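N5-carboxyaminoimidazole ribonucleotide synthetase (Bacillus anthracis, PDB 3QFF) catalyses the ATP-dependent carboxylation of aminoimidazole ribonucleotide to its N5-carboxyamino form in purine biosynthesis, probably through a carboxyphosphate intermediate made from bicarbonate. Local coordinates at residues K39-D44 and A73-V78; E208-P213 and F295-R300; N334-C339 and K373-W378. All coordinates share one frame; numbering follows the deposited sequence.

Interaction 1: K39-D44 and A73-V78; sequences KIAVLD and AEISDV
A41 is the one residue of strand 39-44 that meets I75 and S76, in the connection between helix 66-74 and strand 78-81. K39 leads in with its backbone hydrogen-bonded to K15 and I17, at the start of the neighbouring strand 16-20. I40 turns its side chain away from 73-78 and packs against A30, A33 and K34 of helix 24-35, on the other side of the sheet. At A41 the methyl group points toward the loop: CB lies 4.2 Å from I75 CD1, a light apolar touch, and 4.3 Å from S76 OG. I75 reaches it end-on: CG1 is flanked by both backbone branches (chi1 68°) and the chain runs straight on to CD1. S76 OG, hydrogen-bonded to L72 O, lies beside the methyl, and S76 N to A73 O (3.1 Å) holds the turn out of the helix. V42 points away again, while L43 rests on A68, I69 and L72 of helix 66-74. At D44, OD2 is bonded to G22 N and OD1 to T46 N. A parallel sheet layered between helices, with helix 66-74 crossing over from strand 57-60 to strand 78-81, is characteristic of the Rossmann-like preATP-grasp domain.

Interaction 2: E208-P213 and F295-R300; sequences ETKVFP and FGQHIR
G296 O, one residue before the Q297 that packs on F212 and K210, is gripped by two donors of R300. R300 N makes the helical bond to G296 O at 3.2 Å, and R300 NH1 adds a second to the same atom at 3.0 Å, nearly straight (161°) but from above the carbonyl plane, the two coming from opposite faces of that plane. The bonded oxygen lies close to the guanidinium plane and G296 CA at the guanidinium edge, so the long R300 side chain is folded back along its own helix; it also packs on Y340 of the second subunit. Across the contact Q297 does the touching. Q297 CG sits 3.6 Å from F212 CZ, approaching the ring obliquely, with the amide turned 82° from the ring plane. Helix 294-303 thereby rests on strand 209-220 of the large antiparallel sheet in the ATP-grasp region, and H298, on the same helix, bonds T257 of that sheet and T80 of the preATP-grasp domain. Q297 bends at chi2 (-70°), which swings NE2 to 3.9 Å from K210 CB; the amide nitrogen is hydrogen-bonded to G308 O. K210 meets it with its aliphatic base, then leads away toward E309, to which NZ makes a long, weak ion pair. F212 is hemmed in further by I200 and Y285, while P213 CD lies in plane at its ring edge.

Interaction 3: N334-C339 and K373-W378; sequences NRLTGC and KSLHIW
L375, where helix 365-374 gives way to loop, makes an apolar contact with R335 and L336 in the loop between helix 323-331 and strand 339-343, in the C-terminal part of the chain. Its two methyl groups divide the work. L375 CD2 lies 3.8 Å from R335 CB and equally near R335 O, while L375 CD1 meets L336 CD2 at 4.1 Å, methyl against methyl, the two leucine side chains crossing at about a right angle. R335 O accepts a hydrogen bond from K371 NZ of the same helix, and Q332 NE2, just before the 334-339 segment, bonds L375 O, a second polar tie between loop and helix end. The R335 side chain bends at chi2 (-133°, away from a staggered angle) and again at chi3, bringing the guanidinium round obliquely to S374 O. R335 NH2 stands 3.2 Å from S374 O, at an angle too poor for a hydrogen bond. From L336 to C339 the chain makes a type II beta turn, closed by C339 N to L336 O at 3.1 Å, with G338 in its positive-phi position; it delivers the chain into strand 339-343, outermost of its sheet within the chain, and T337 packs on E309 of the second subunit. H376, also at positive phi, turns the chain out of the helix while its N bonds K373 O at 2.9 Å. That same oxygen lies 3.6 Å above the plane of the H376 ring, over its centre, and H376 ND1 is held by D379 OD1.

In the fold
The three contacts follow one another along the chain, each closing before the next opens. Interaction 1 lies in the N-terminal parallel sheet; its centre is about 21 Å from that of interaction 2, and their nearest atoms are about 6 Å apart. Helix 294-303 faces the N-terminal sheet here, and its H298 is hydrogen-bonded to T80 of strand 78-81. Interactions 2 and 3 are about 30 Å apart between centres but joined by one sheet: the eight-stranded antiparallel sheet contains strand 209-220 and, outermost within the chain, strand 339-343. Interactions 1 and 3 stand farthest apart, about 38 Å between centres. R300 and T337 both touch the second subunit, so interactions 2 and 3 border the subunit interface.

Interaction 1: K39-D44 and A73-V78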
loop_
_atom_site.group_PDB
_atom_site.type_symbol
_atom_site.label_atom_id
_atom_site.label_comp_id
_atom_site.label_asym_id
_atom_site.label_seq_id
_atom_site.Cartn_x
_atom_site.Cartn_y
_atom_site.Cartn_z
ATOM N N LYS A 39 -7.454 12.761 -5.027
ATOM C CA LYS A 39 -7.333 13.785 -3.992
ATOM C C LYS A 39 -8.326 13.432 -2.884
ATOM O O LYS A 39 -9.344 12.799 -3.148
ATOM C CB LYS A 39 -7.634 15.160 -4.616
ATOM C CG LYS A 39 -7.654 16.331 -3.637
ATOM C CD LYS A 39 -7.658 17.683 -4.396
ATOM C CE LYS A 39 -7.894 18.860 -3.434
ATOM N NZ LYS A 39 -7.822 20.188 -4.130
ATOM N N ILE A 40 -8.024 13.815 -1.648
ATOM C CA ILE A 40 -8.832 13.420 -0.503
ATOM C C ILE A 40 -9.284 14.620 0.331
ATOM O O ILE A 40 -8.466 15.471 0.710
ATOM C CB ILE A 40 -8.055 12.436 0.434
ATOM C CG1 ILE A 40 -7.584 11.187 -0.336
ATOM C CG2 ILE A 40 -8.899 12.063 1.694
ATOM C CD1 ILE A 40 -8.699 10.305 -0.872
ATOM N N ALA A 41 -10.588 14.679 0.604
ATOM C CA ALA A 41 -11.136 15.614 1.600
ATOM C C ALA A 41 -11.741 14.812 2.743
ATOM O O ALA A 41 -12.377 13.782 2.510
ATOM C CB ALA A 41 -12.184 16.536 0.958
ATOM N N VAL A 42 -11.549 15.262 3.978
ATOM C CA VAL A 42 -12.110 14.557 5.132
ATOM C C VAL A 42 -12.842 15.536 6.048
ATOM O O VAL A 42 -12.424 16.685 6.205
ATOM C CB VAL A 42 -11.014 13.757 5.926
ATOM C CG1 VAL A 42 -9.852 14.658 6.341
ATOM C CG2 VAL A 42 -11.604 13.047 7.162
ATOM N N LEU A 43 -13.941 15.071 6.635
ATOM C CA LEU A 43 -14.630 15.790 7.713
ATOM C C LEU A 43 -14.591 14.964 8.995
ATOM O O LEU A 43 -14.908 13.768 8.983
ATOM C CB LEU A 43 -16.075 16.104 7.319
ATOM C CG LEU A 43 -17.007 16.853 8.286
ATOM C CD1 LEU A 43 -18.152 17.437 7.497
ATOM C CD2 LEU A 43 -17.554 15.954 9.398
ATOM N N ASP A 44 -14.238 15.622 10.098
ATOM C CA ASP A 44 -14.027 14.968 11.393
ATOM C C ASP A 44 -14.066 16.039 12.496
ATOM O O ASP A 44 -13.594 17.154 12.285
ATOM C CB ASP A 44 -12.664 14.255 11.406
ATOM C CG ASP A 44 -12.475 13.343 12.625
ATOM O OD1 ASP A 44 -12.026 13.837 13.678
ATOM O OD2 ASP A 44 -12.776 12.126 12.528
ATOM N N ALA A 73 -19.413 17.857 0.674
ATOM C CA ALA A 73 -20.034 17.356 -0.544
ATOM C C ALA A 73 -19.718 18.256 -1.730
ATOM O O ALA A 73 -19.409 17.758 -2.818
ATOM C CB ALA A 73 -21.544 17.206 -0.356
ATOM N N GLU A 74 -19.773 19.570 -1.491
ATOM C CA GLU A 74 -19.544 20.616 -2.506
ATOM C C GLU A 74 -18.194 20.550 -3.189
ATOM O O GLU A 74 -18.034 21.062 -4.301
ATOM C CB GLU A 74 -19.578 21.997 -1.849
ATOM C CG GLU A 74 -20.927 22.568 -1.599
ATOM C CD GLU A 74 -20.836 23.965 -1.009
ATOM O OE1 GLU A 74 -21.818 24.703 -1.152
ATOM O OE2 GLU A 74 -19.781 24.327 -0.423
ATOM N N ILE A 75 -17.212 19.989 -2.497
ATOM C CA ILE A 75 -15.854 19.932 -3.024
ATOM C C ILE A 75 -15.403 18.507 -3.342
ATOM O O ILE A 75 -14.241 18.279 -3.695
ATOM C CB ILE A 75 -14.875 20.604 -2.067
ATOM C CG1 ILE A 75 -14.752 19.765 -0.780
ATOM C CG2 ILE A 75 -15.322 22.059 -1.819
ATOM C CD1 ILE A 75 -13.820 20.307 0.250
ATOM N N SER A 76 -16.335 17.563 -3.239
ATOM C CA SER A 76 -16.052 16.141 -3.474
ATOM C C SER A 76 -16.772 15.627 -4.720
ATOM O O SER A 76 -17.945 15.912 -4.923
ATOM C CB SER A 76 -16.523 15.315 -2.270
ATOM O OG SER A 76 -15.801 15.668 -1.108
ATOM N N ASP A 77 -16.066 14.848 -5.538
ATOM C CA ASP A 77 -16.663 14.171 -6.689
ATOM C C ASP A 77 -17.398 12.886 -6.313
ATOM O O ASP A 77 -18.317 12.452 -7.023
ATOM C CB ASP A 77 -15.583 13.923 -7.731
ATOM C CG ASP A 77 -14.942 15.232 -8.189
ATOM O OD1 ASP A 77 -15.519 15.882 -9.099
ATOM O OD2 ASP A 77 -13.905 15.627 -7.609
ATOM N N VAL A 78 -16.995 12.290 -5.194
ATOM C CA VAL A 78 -17.694 11.135 -4.618
ATOM C C VAL A 78 -17.526 11.222 -3.109
ATOM O O VAL A 78 -16.468 11.640 -2.615
ATOM C CB VAL A 78 -17.197 9.759 -5.204
ATOM C CG1 VAL A 78 -15.704 9.532 -4.960
ATOM C CG2 VAL A 78 -18.035 8.570 -4.654
#

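Interaction 2: E208-P213 and F295-R300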
loop_
_atom_site.group_PDB
_atom_site.type_symbol
_atom_site.label_atom_id
_atom_site.label_comp_id
_atom_site.label_asym_id
_atom_site.label_seq_id
_atom_site.Cartn_x
_atom_site.Cartn_y
_atom_site.Cartn_z
ATOM N N GLU A 208 -20.380 -5.445 -10.217
ATOM C CA GLU A 208 -19.292 -6.433 -10.094
ATOM C C GLU A 208 -19.083 -6.783 -8.617
ATOM O O GLU A 208 -19.099 -5.895 -7.772
ATOM C CB GLU A 208 -17.986 -5.912 -10.693
ATOM C CG GLU A 208 -16.923 -6.984 -10.819
ATOM C CD GLU A 208 -15.587 -6.442 -11.262
ATOM O OE1 GLU A 208 -14.682 -7.265 -11.490
ATOM O OE2 GLU A 208 -15.431 -5.202 -11.375
ATOM N N THR A 209 -18.909 -8.071 -8.313
ATOM C CA THR A 209 -18.753 -8.523 -6.923
ATOM C C THR A 209 -17.434 -9.258 -6.736
ATOM O O THR A 209 -16.969 -9.965 -7.636
ATOM C CB THR A 209 -19.968 -9.416 -6.470
ATOM O OG1 THR A 209 -21.170 -8.647 -6.579
ATOM C CG2 THR A 209 -19.838 -9.847 -5.024
ATOM N N LYS A 210 -16.815 -9.070 -5.570
ATOM C CA LYS A 210 -15.654 -9.863 -5.176
ATOM C C LYS A 210 -15.825 -10.199 -3.717
ATOM O O LYS A 210 -16.364 -9.398 -2.956
ATOM C CB LYS A 210 -14.337 -9.100 -5.370
ATOM C CG LYS A 210 -13.927 -8.789 -6.812
ATOM C CD LYS A 210 -13.415 -10.002 -7.582
ATOM C CE LYS A 210 -13.289 -9.606 -9.043
ATOM N NZ LYS A 210 -12.975 -10.745 -9.914
ATOM N N VAL A 211 -15.346 -11.376 -3.325
ATOM C CA VAL A 211 -15.398 -11.802 -1.934
ATOM C C VAL A 211 -13.978 -12.137 -1.470
ATOM O O VAL A 211 -13.193 -12.779 -2.196
ATOM C CB VAL A 211 -16.335 -13.013 -1.737
ATOM C CG1 VAL A 211 -16.630 -13.248 -0.260
ATOM C CG2 VAL A 211 -17.639 -12.788 -2.486
ATOM N N PHE A 212 -13.640 -11.670 -0.282
ATOM C CA PHE A 212 -12.371 -12.012 0.340
ATOM C C PHE A 212 -12.460 -13.359 1.056
ATOM O O PHE A 212 -13.563 -13.851 1.303
ATOM C CB PHE A 212 -11.951 -10.920 1.317
ATOM C CG PHE A 212 -11.348 -9.736 0.651
ATOM C CD1 PHE A 212 -12.113 -8.580 0.437
ATOM C CD2 PHE A 212 -10.030 -9.774 0.213
ATOM C CE1 PHE A 212 -11.544 -7.458 -0.180
ATOM C CE2 PHE A 212 -9.451 -8.651 -0.407
ATOM C CZ PHE A 212 -10.206 -7.496 -0.599
ATOM N N PRO A 213 -11.302 -13.966 1.369
ATOM C CA PRO A 213 -11.328 -15.278 2.041
ATOM C C PRO A 213 -11.904 -15.171 3.450
ATOM O O PRO A 213 -11.832 -14.098 4.069
ATOM C CB PRO A 213 -9.842 -15.695 2.114
ATOM C CG PRO A 213 -9.098 -14.754 1.222
ATOM C CD PRO A 213 -9.936 -13.511 1.058
ATOM N N PHE A 295 -9.352 -1.813 1.334
ATOM C CA PHE A 295 -9.333 -0.371 1.092
ATOM C C PHE A 295 -9.220 -0.000 -0.384
ATOM O O PHE A 295 -9.992 0.849 -0.881
ATOM C CB PHE A 295 -8.239 0.318 1.948
ATOM C CG PHE A 295 -8.429 0.093 3.424
ATOM C CD1 PHE A 295 -7.666 -0.848 4.118
ATOM C CD2 PHE A 295 -9.431 0.784 4.098
ATOM C CE1 PHE A 295 -7.894 -1.067 5.482
ATOM C CE2 PHE A 295 -9.678 0.574 5.447
ATOM C CZ PHE A 295 -8.905 -0.355 6.147
ATOM N N GLY A 296 -8.260 -0.613 -1.079
ATOM C CA GLY A 296 -8.178 -0.465 -2.539
ATOM C C GLY A 296 -9.469 -0.915 -3.215
ATOM O O GLY A 296 -9.905 -0.302 -4.204
ATOM N N GLN A 297 -10.080 -1.979 -2.691
ATOM C CA GLN A 297 -11.361 -2.478 -3.217
ATOM C C GLN A 297 -12.495 -1.487 -3.015
ATOM O O GLN A 297 -13.286 -1.250 -3.926
ATOM C CB GLN A 297 -11.747 -3.839 -2.607
ATOM C CG GLN A 297 -10.887 -4.999 -3.068
ATOM C CD GLN A 297 -11.114 -5.378 -4.542
ATOM O OE1 GLN A 297 -11.008 -4.538 -5.443
ATOM N NE2 GLN A 297 -11.405 -6.649 -4.783
ATOM N N HIS A 298 -12.572 -0.908 -1.822
ATOM C CA HIS A 298 -13.641 0.034 -1.491
ATOM C C HIS A 298 -13.591 1.261 -2.408
ATOM O O HIS A 298 -14.634 1.714 -2.918
ATOM C CB HIS A 298 -13.563 0.459 -0.015
ATOM C CG HIS A 298 -14.668 1.383 0.399
ATOM N ND1 HIS A 298 -15.925 0.937 0.746
ATOM C CD2 HIS A 298 -14.702 2.731 0.520
ATOM C CE1 HIS A 298 -16.688 1.969 1.061
ATOM N NE2 HIS A 298 -15.972 3.073 0.916
ATOM N N ILE A 299 -12.384 1.792 -2.615
ATOM C CA ILE A 299 -12.206 2.930 -3.529
ATOM C C ILE A 299 -12.671 2.584 -4.958
ATOM O O ILE A 299 -13.450 3.337 -5.565
ATOM C CB ILE A 299 -10.746 3.470 -3.530
ATOM C CG1 ILE A 299 -10.363 4.046 -2.152
ATOM C CG2 ILE A 299 -10.564 4.541 -4.616
ATOM C CD1 ILE A 299 -11.361 5.082 -1.572
ATOM N N ARG A 300 -12.211 1.444 -5.482
ATOM C CA ARG A 300 -12.609 0.987 -6.825
ATOM C C ARG A 300 -14.113 0.812 -6.931
ATOM O O ARG A 300 -14.691 1.177 -7.940
ATOM C CB ARG A 300 -11.932 -0.333 -7.203
ATOM C CG ARG A 300 -10.433 -0.233 -7.381
ATOM C CD ARG A 300 -9.770 -1.630 -7.357
ATOM N NE ARG A 300 -8.399 -1.578 -7.862
ATOM C CZ ARG A 300 -7.327 -1.195 -7.159
ATOM N NH1 ARG A 300 -7.440 -0.820 -5.893
ATOM N NH2 ARG A 300 -6.120 -1.179 -7.734
#

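Interaction 3: N334-C339 and K373-W378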
loop_
_atom_site.group_PDB
_atom_site.type_symbol
_atom_site.label_atom_id
_atom_site.label_comp_id
_atom_site.label_asym_id
_atom_site.label_seq_id
_atom_site.Cartn_x
_atom_site.Cartn_y
_atom_site.Cartn_z
ATOM N N ASN A 334 12.739 -4.311 16.973
ATOM C CA ASN A 334 13.813 -5.146 16.428
ATOM C C ASN A 334 13.447 -6.625 16.267
ATOM O O ASN A 334 14.168 -7.380 15.624
ATOM C CB ASN A 334 15.085 -4.996 17.281
ATOM C CG ASN A 334 14.890 -5.463 18.726
ATOM O OD1 ASN A 334 13.850 -5.209 19.351
ATOM N ND2 ASN A 334 15.900 -6.147 19.263
ATOM N N ARG A 335 12.326 -7.045 16.844
ATOM C CA ARG A 335 11.935 -8.447 16.775
ATOM C C ARG A 335 10.811 -8.674 15.769
ATOM O O ARG A 335 10.242 -9.770 15.701
ATOM C CB ARG A 335 11.530 -8.975 18.155
ATOM C CG ARG A 335 12.599 -8.809 19.223
ATOM C CD ARG A 335 12.795 -10.087 20.008
ATOM N NE ARG A 335 11.705 -10.360 20.946
ATOM C CZ ARG A 335 11.723 -11.328 21.863
ATOM N NH1 ARG A 335 12.778 -12.130 21.978
ATOM N NH2 ARG A 335 10.685 -11.497 22.675
ATOM N N LEU A 336 10.529 -7.657 14.953
ATOM C CA LEU A 336 9.350 -7.678 14.091
ATOM C C LEU A 336 9.584 -8.233 12.687
ATOM O O LEU A 336 8.894 -7.842 11.737
ATOM C CB LEU A 336 8.687 -6.298 14.037
ATOM C CG LEU A 336 8.078 -5.793 15.350
ATOM C CD1 LEU A 336 7.559 -4.379 15.166
ATOM C CD2 LEU A 336 6.955 -6.716 15.827
ATOM N N THR A 337 10.527 -9.168 12.574
ATOM C CA THR A 337 10.767 -9.911 11.330
ATOM C C THR A 337 9.513 -10.682 10.873
ATOM O O THR A 337 8.829 -11.315 11.689
ATOM C CB THR A 337 11.985 -10.873 11.463
ATOM O OG1 THR A 337 12.226 -11.542 10.212
ATOM C CG2 THR A 337 11.739 -11.913 12.523
ATOM N N GLY A 338 9.209 -10.613 9.576
ATOM C CA GLY A 338 8.021 -11.268 9.017
ATOM C C GLY A 338 6.703 -10.666 9.502
ATOM O O GLY A 338 5.641 -11.275 9.341
ATOM N N CYS A 339 6.781 -9.475 10.094
ATOM C CA CYS A 339 5.631 -8.767 10.632
ATOM C C CYS A 339 5.525 -7.450 9.893
ATOM O O CYS A 339 6.549 -6.821 9.592
ATOM C CB CYS A 339 5.803 -8.496 12.130
ATOM S SG CYS A 339 6.002 -9.976 13.150
ATOM N N LYS A 373 2.673 -14.657 20.194
ATOM C CA LYS A 373 2.864 -15.053 21.597
ATOM C C LYS A 373 4.278 -14.736 22.077
ATOM O O LYS A 373 4.459 -14.105 23.130
ATOM C CB LYS A 373 2.602 -16.554 21.774
ATOM C CG LYS A 373 1.177 -16.923 22.091
ATOM C CD LYS A 373 1.058 -18.425 22.377
ATOM C CE LYS A 373 0.569 -19.198 21.167
ATOM N NZ LYS A 373 -0.912 -18.998 20.990
ATOM N N SER A 374 5.272 -15.148 21.282
ATOM C CA SER A 374 6.680 -15.055 21.678
ATOM C C SER A 374 7.138 -13.617 21.875
ATOM O O SER A 374 8.103 -13.361 22.594
ATOM C CB SER A 374 7.599 -15.811 20.696
ATOM O OG SER A 374 7.808 -15.091 19.490
ATOM N N LEU A 375 6.429 -12.680 21.253
ATOM C CA LEU A 375 6.743 -11.264 21.384
ATOM C C LEU A 375 6.402 -10.711 22.763
ATOM O O LEU A 375 6.920 -9.666 23.160
ATOM C CB LEU A 375 6.030 -10.453 20.293
ATOM C CG LEU A 375 6.511 -10.656 18.845
ATOM C CD1 LEU A 375 5.595 -9.953 17.857
ATOM C CD2 LEU A 375 7.939 -10.150 18.678
ATOM N N HIS A 376 5.514 -11.412 23.472
ATOM C CA HIS A 376 5.039 -11.021 24.807
ATOM C C HIS A 376 4.488 -9.599 24.877
ATOM O O HIS A 376 4.710 -8.874 25.849
ATOM C CB HIS A 376 6.119 -11.301 25.877
ATOM C CG HIS A 376 6.396 -12.760 26.058
ATOM N ND1 HIS A 376 5.478 -13.624 26.617
ATOM C CD2 HIS A 376 7.465 -13.516 25.715
ATOM C CE1 HIS A 376 5.971 -14.849 26.614
ATOM N NE2 HIS A 376 7.176 -14.811 26.071
ATOM N N ILE A 377 3.787 -9.195 23.824
ATOM C CA ILE A 377 3.118 -7.900 23.800
ATOM C C ILE A 377 1.657 -8.059 24.221
ATOM O O ILE A 377 1.086 -7.178 24.865
ATOM C CB ILE A 377 3.199 -7.268 22.390
ATOM C CG1 ILE A 377 4.658 -6.924 22.037
ATOM C CG2 ILE A 377 2.312 -6.036 22.291
ATOM C CD1 ILE A 377 4.894 -6.676 20.542
ATOM N N TRP A 378 1.058 -9.191 23.856
ATOM C CA TRP A 378 -0.380 -9.391 24.059
ATOM C C TRP A 378 -0.704 -10.397 25.172
ATOM O O TRP A 378 -1.762 -11.015 25.144
ATOM C CB TRP A 378 -1.074 -9.772 22.737
ATOM C CG TRP A 378 -0.870 -8.736 21.644
ATOM C CD1 TRP A 378 -1.605 -7.602 21.441
ATOM C CD2 TRP A 378 0.155 -8.734 20.639
ATOM N NE1 TRP A 378 -1.105 -6.893 20.366
ATOM C CE2 TRP A 378 -0.034 -7.572 19.850
ATOM C CE3 TRP A 378 1.201 -9.607 20.315
ATOM C CZ2 TRP A 378 0.794 -7.258 18.761
ATOM C CZ3 TRP A 378 2.021 -9.295 19.232
ATOM C CH2 TRP A 378 1.808 -8.127 18.469
#